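Local coordinates for protein tungsten-containing formylmethanofuran dehydrogenase 2 subunit C (Methanothermobacter wolfeii, PDB 5T5I) that forms part of a tungsten-containing formylmethanofuran dehydrogenase, which probably fixes carbon dioxide on methanofuran in the first step of methanogenesis, at residues 18-26 with 82-90. Residues are numbered along the deposited sequence; the frame is centred on the assembly and turned at random.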
loop_
_atom_site.group_PDB
_atom_site.type_symbol
_atom_site.label_atom_id
_atom_site.label_comp_id
_atom_site.label_asym_id
_atom_site.label_seq_id
_atom_site.Cartn_x
_atom_site.Cartn_y
_atom_site.Cartn_z
ATOM N N ALA C 18 -12.602 23.444 49.939
ATOM C CA ALA C 18 -13.044 24.703 50.529
ATOM C C ALA C 18 -14.207 25.371 49.784
ATOM O O ALA C 18 -14.097 26.530 49.370
ATOM C CB ALA C 18 -11.851 25.640 50.632
ATOM N N PRO C 19 -15.373 24.691 49.698
ATOM C CA PRO C 19 -16.551 25.326 49.071
ATOM C C PRO C 19 -17.042 26.586 49.796
ATOM O O PRO C 19 -17.708 27.415 49.173
ATOM C CB PRO C 19 -17.596 24.204 49.089
ATOM C CG PRO C 19 -17.193 23.343 50.252
ATOM C CD PRO C 19 -15.703 23.329 50.176
ATOM N N ASN C 20 -16.683 26.759 51.085
ATOM C CA ASN C 20 -17.056 27.960 51.844
ATOM C C ASN C 20 -16.231 29.198 51.457
ATOM O O ASN C 20 -16.554 30.289 51.922
ATOM C CB ASN C 20 -17.001 27.707 53.358
ATOM C CG ASN C 20 -18.128 26.844 53.864
ATOM O OD1 ASN C 20 -19.226 26.848 53.318
ATOM N ND2 ASN C 20 -17.928 26.183 54.995
ATOM N N ILE C 21 -15.185 29.060 50.603
ATOM C CA ILE C 21 -14.462 30.234 50.103
ATOM C C ILE C 21 -15.300 30.808 48.962
ATOM O O ILE C 21 -15.171 30.397 47.810
ATOM C CB ILE C 21 -12.998 29.963 49.681
ATOM C CG1 ILE C 21 -12.185 29.504 50.907
ATOM C CG2 ILE C 21 -12.362 31.262 49.082
ATOM C CD1 ILE C 21 -10.756 29.009 50.601
ATOM N N LYS C 22 -16.198 31.711 49.312
ATOM C CA LYS C 22 -17.043 32.407 48.353
ATOM C C LYS C 22 -17.645 33.669 48.974
ATOM O O LYS C 22 -17.885 33.685 50.185
ATOM C CB LYS C 22 -18.151 31.507 47.781
ATOM C CG LYS C 22 -19.034 30.790 48.791
ATOM C CD LYS C 22 -20.237 30.177 48.071
ATOM C CE LYS C 22 -21.015 29.122 48.831
ATOM N NZ LYS C 22 -20.491 27.748 48.607
ATOM N N PRO C 23 -17.927 34.717 48.175
ATOM C CA PRO C 23 -18.507 35.952 48.750
ATOM C C PRO C 23 -19.802 35.752 49.561
ATOM O O PRO C 23 -20.009 36.460 50.551
ATOM C CB PRO C 23 -18.727 36.832 47.514
ATOM C CG PRO C 23 -17.700 36.359 46.535
ATOM C CD PRO C 23 -17.676 34.876 46.727
ATOM N N ASP C 24 -20.640 34.754 49.185
ATOM C CA ASP C 24 -21.899 34.446 49.887
ATOM C C ASP C 24 -21.691 34.064 51.370
ATOM O O ASP C 24 -22.507 34.432 52.214
ATOM C CB ASP C 24 -22.661 33.327 49.166
ATOM C CG ASP C 24 -23.013 33.675 47.736
ATOM O OD1 ASP C 24 -22.103 33.609 46.864
ATOM O OD2 ASP C 24 -24.174 34.064 47.491
ATOM N N VAL C 25 -20.599 33.346 51.682
ATOM C CA VAL C 25 -20.289 32.945 53.057
ATOM C C VAL C 25 -19.557 34.072 53.781
ATOM O O VAL C 25 -19.794 34.272 54.965
ATOM C CB VAL C 25 -19.482 31.626 53.087
ATOM C CG1 VAL C 25 -19.070 31.250 54.514
ATOM C CG2 VAL C 25 -20.290 30.493 52.461
ATOM N N PHE C 26 -18.645 34.785 53.086
ATOM C CA PHE C 26 -17.856 35.864 53.696
ATOM C C PHE C 26 -18.737 37.061 54.048
ATOM O O PHE C 26 -18.424 37.772 55.000
ATOM C CB PHE C 26 -16.683 36.275 52.783
ATOM C CG PHE C 26 -15.473 35.358 52.773
ATOM C CD1 PHE C 26 -15.613 33.980 52.931
ATOM C CD2 PHE C 26 -14.210 35.857 52.485
ATOM C CE1 PHE C 26 -14.495 33.142 52.918
ATOM C CE2 PHE C 26 -13.097 35.015 52.455
ATOM C CZ PHE C 26 -13.250 33.663 52.662
ATOM N N GLU C 82 -20.909 27.196 43.771
ATOM C CA GLU C 82 -22.278 27.710 43.938
ATOM C C GLU C 82 -22.362 29.184 44.386
ATOM O O GLU C 82 -23.383 29.589 44.949
ATOM C CB GLU C 82 -23.083 26.786 44.877
ATOM C CG GLU C 82 -23.273 25.413 44.260
ATOM C CD GLU C 82 -23.873 24.330 45.138
ATOM O OE1 GLU C 82 -24.219 24.608 46.305
ATOM O OE2 GLU C 82 -23.968 23.179 44.661
ATOM N N MET C 83 -21.346 30.008 44.065
ATOM C CA MET C 83 -21.392 31.434 44.407
ATOM C C MET C 83 -22.440 32.140 43.518
ATOM O O MET C 83 -22.705 31.679 42.403
ATOM C CB MET C 83 -19.999 32.097 44.339
ATOM C CG MET C 83 -19.432 32.257 42.941
ATOM S SD MET C 83 -17.769 32.994 42.971
ATOM C CE MET C 83 -18.167 34.675 42.782
ATOM N N THR C 84 -23.077 33.203 44.040
ATOM C CA THR C 84 -24.145 33.927 43.326
ATOM C C THR C 84 -23.781 35.359 42.935
ATOM O O THR C 84 -24.476 35.931 42.098
ATOM C CB THR C 84 -25.441 33.970 44.168
ATOM O OG1 THR C 84 -25.295 34.936 45.217
ATOM C CG2 THR C 84 -25.853 32.599 44.723
ATOM N N ALA C 85 -22.749 35.954 43.553
ATOM C CA ALA C 85 -22.356 37.349 43.314
ATOM C C ALA C 85 -20.960 37.611 43.863
ATOM O O ALA C 85 -20.408 36.774 44.577
ATOM C CB ALA C 85 -23.349 38.289 44.000
ATOM N N GLY C 86 -20.421 38.778 43.552
ATOM C CA GLY C 86 -19.095 39.164 44.008
ATOM C C GLY C 86 -18.011 38.632 43.098
ATOM O O GLY C 86 -18.277 38.222 41.959
ATOM N N GLU C 87 -16.786 38.622 43.609
ATOM C CA GLU C 87 -15.630 38.263 42.821
ATOM C C GLU C 87 -14.550 37.520 43.621
ATOM O O GLU C 87 -14.400 37.742 44.823
ATOM C CB GLU C 87 -15.067 39.568 42.234
ATOM C CG GLU C 87 -14.054 39.382 41.129
ATOM C CD GLU C 87 -13.606 40.648 40.426
ATOM O OE1 GLU C 87 -14.061 41.754 40.801
ATOM O OE2 GLU C 87 -12.786 40.527 39.489
ATOM N N ILE C 88 -13.850 36.598 42.954
ATOM C CA ILE C 88 -12.694 35.884 43.493
ATOM C C ILE C 88 -11.552 36.043 42.472
ATOM O O ILE C 88 -11.766 35.829 41.283
ATOM C CB ILE C 88 -12.950 34.377 43.771
ATOM C CG1 ILE C 88 -14.172 34.170 44.692
ATOM C CG2 ILE C 88 -11.681 33.711 44.377
ATOM C CD1 ILE C 88 -14.600 32.700 44.869
ATOM N N ILE C 89 -10.356 36.403 42.936
ATOM C CA ILE C 89 -9.160 36.467 42.098
ATOM C C ILE C 89 -8.150 35.535 42.756
ATOM O O ILE C 89 -7.835 35.729 43.923
ATOM C CB ILE C 89 -8.599 37.917 41.931
ATOM C CG1 ILE C 89 -9.644 38.803 41.221
ATOM C CG2 ILE C 89 -7.263 37.895 41.136
ATOM C CD1 ILE C 89 -9.220 40.248 40.926
ATOM N N VAL C 90 -7.647 34.538 42.027
ATOM C CA VAL C 90 -6.637 33.618 42.562
ATOM C C VAL C 90 -5.303 33.928 41.878
ATOM O O VAL C 90 -5.183 33.716 40.672
ATOM C CB VAL C 90 -7.022 32.120 42.424
ATOM C CG1 VAL C 90 -5.997 31.236 43.137
ATOM C CG2 VAL C 90 -8.430 31.860 42.968
#
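The carboxylate of D24 is gripped through both oxygens by T84, while the ring of P23 pushes its CB-CG-CD border against the A85-G86 bend and the side chains of M83 and I88. The backbone N of T84 donates to D24 OD1 on its syn side at 3.0 Å, tilted 24° from the carboxylate plane, and T84 OG1 gives its proton to the syn lone pair of D24 OD2 at 2.7 Å. At the proline ring, A85 O comes in obliquely at the CB-CG edge, to one side of the ring plane and 3.4 Å from P23 CG; this carbonyl is buried without a polar partner. I88 CG1 approaches the CD edge from the opposite side, 4.1 Å from P23 CD, and the methyl end of M83 also meets the border, M83 CE 4.0 Å from P23 CD.

D24 CG stands beside its own backbone N (chi1 -59°), which swings the acid from the first turn of helix 23-26 to the loop. With an alanine in place of D24, the N-H and hydroxyl of T84 would probably lose these acceptors, and the loop would be less firmly tied at that point. Proline suits the helix's first turn, where its missing N-H costs nothing. The bend at M83 SD (chi3 -93°) turns that methyl toward the ring. G86 has a positive phi, and a side chain there would collide with P23 CB and the preceding carbonyl. K22 lays its aliphatic chain alongside M83, K22 CB to M83 CB at 4.0 Å, before K22 NZ donates to P19 O at 2.9 Å, from above the carbonyl plane, and also to Q81 O, so a long flexible base fits here.

The contact thus fastens helix 23-26 to the turn leading into strand 87-90, one of the successive parallel strands of a beta-solenoid. P23 and F26 also pack on I67 of strand 66-69, next to 87-90, and I21 on L6 of strand 3-8, seating the segment beside strands 3-8 and 66-69.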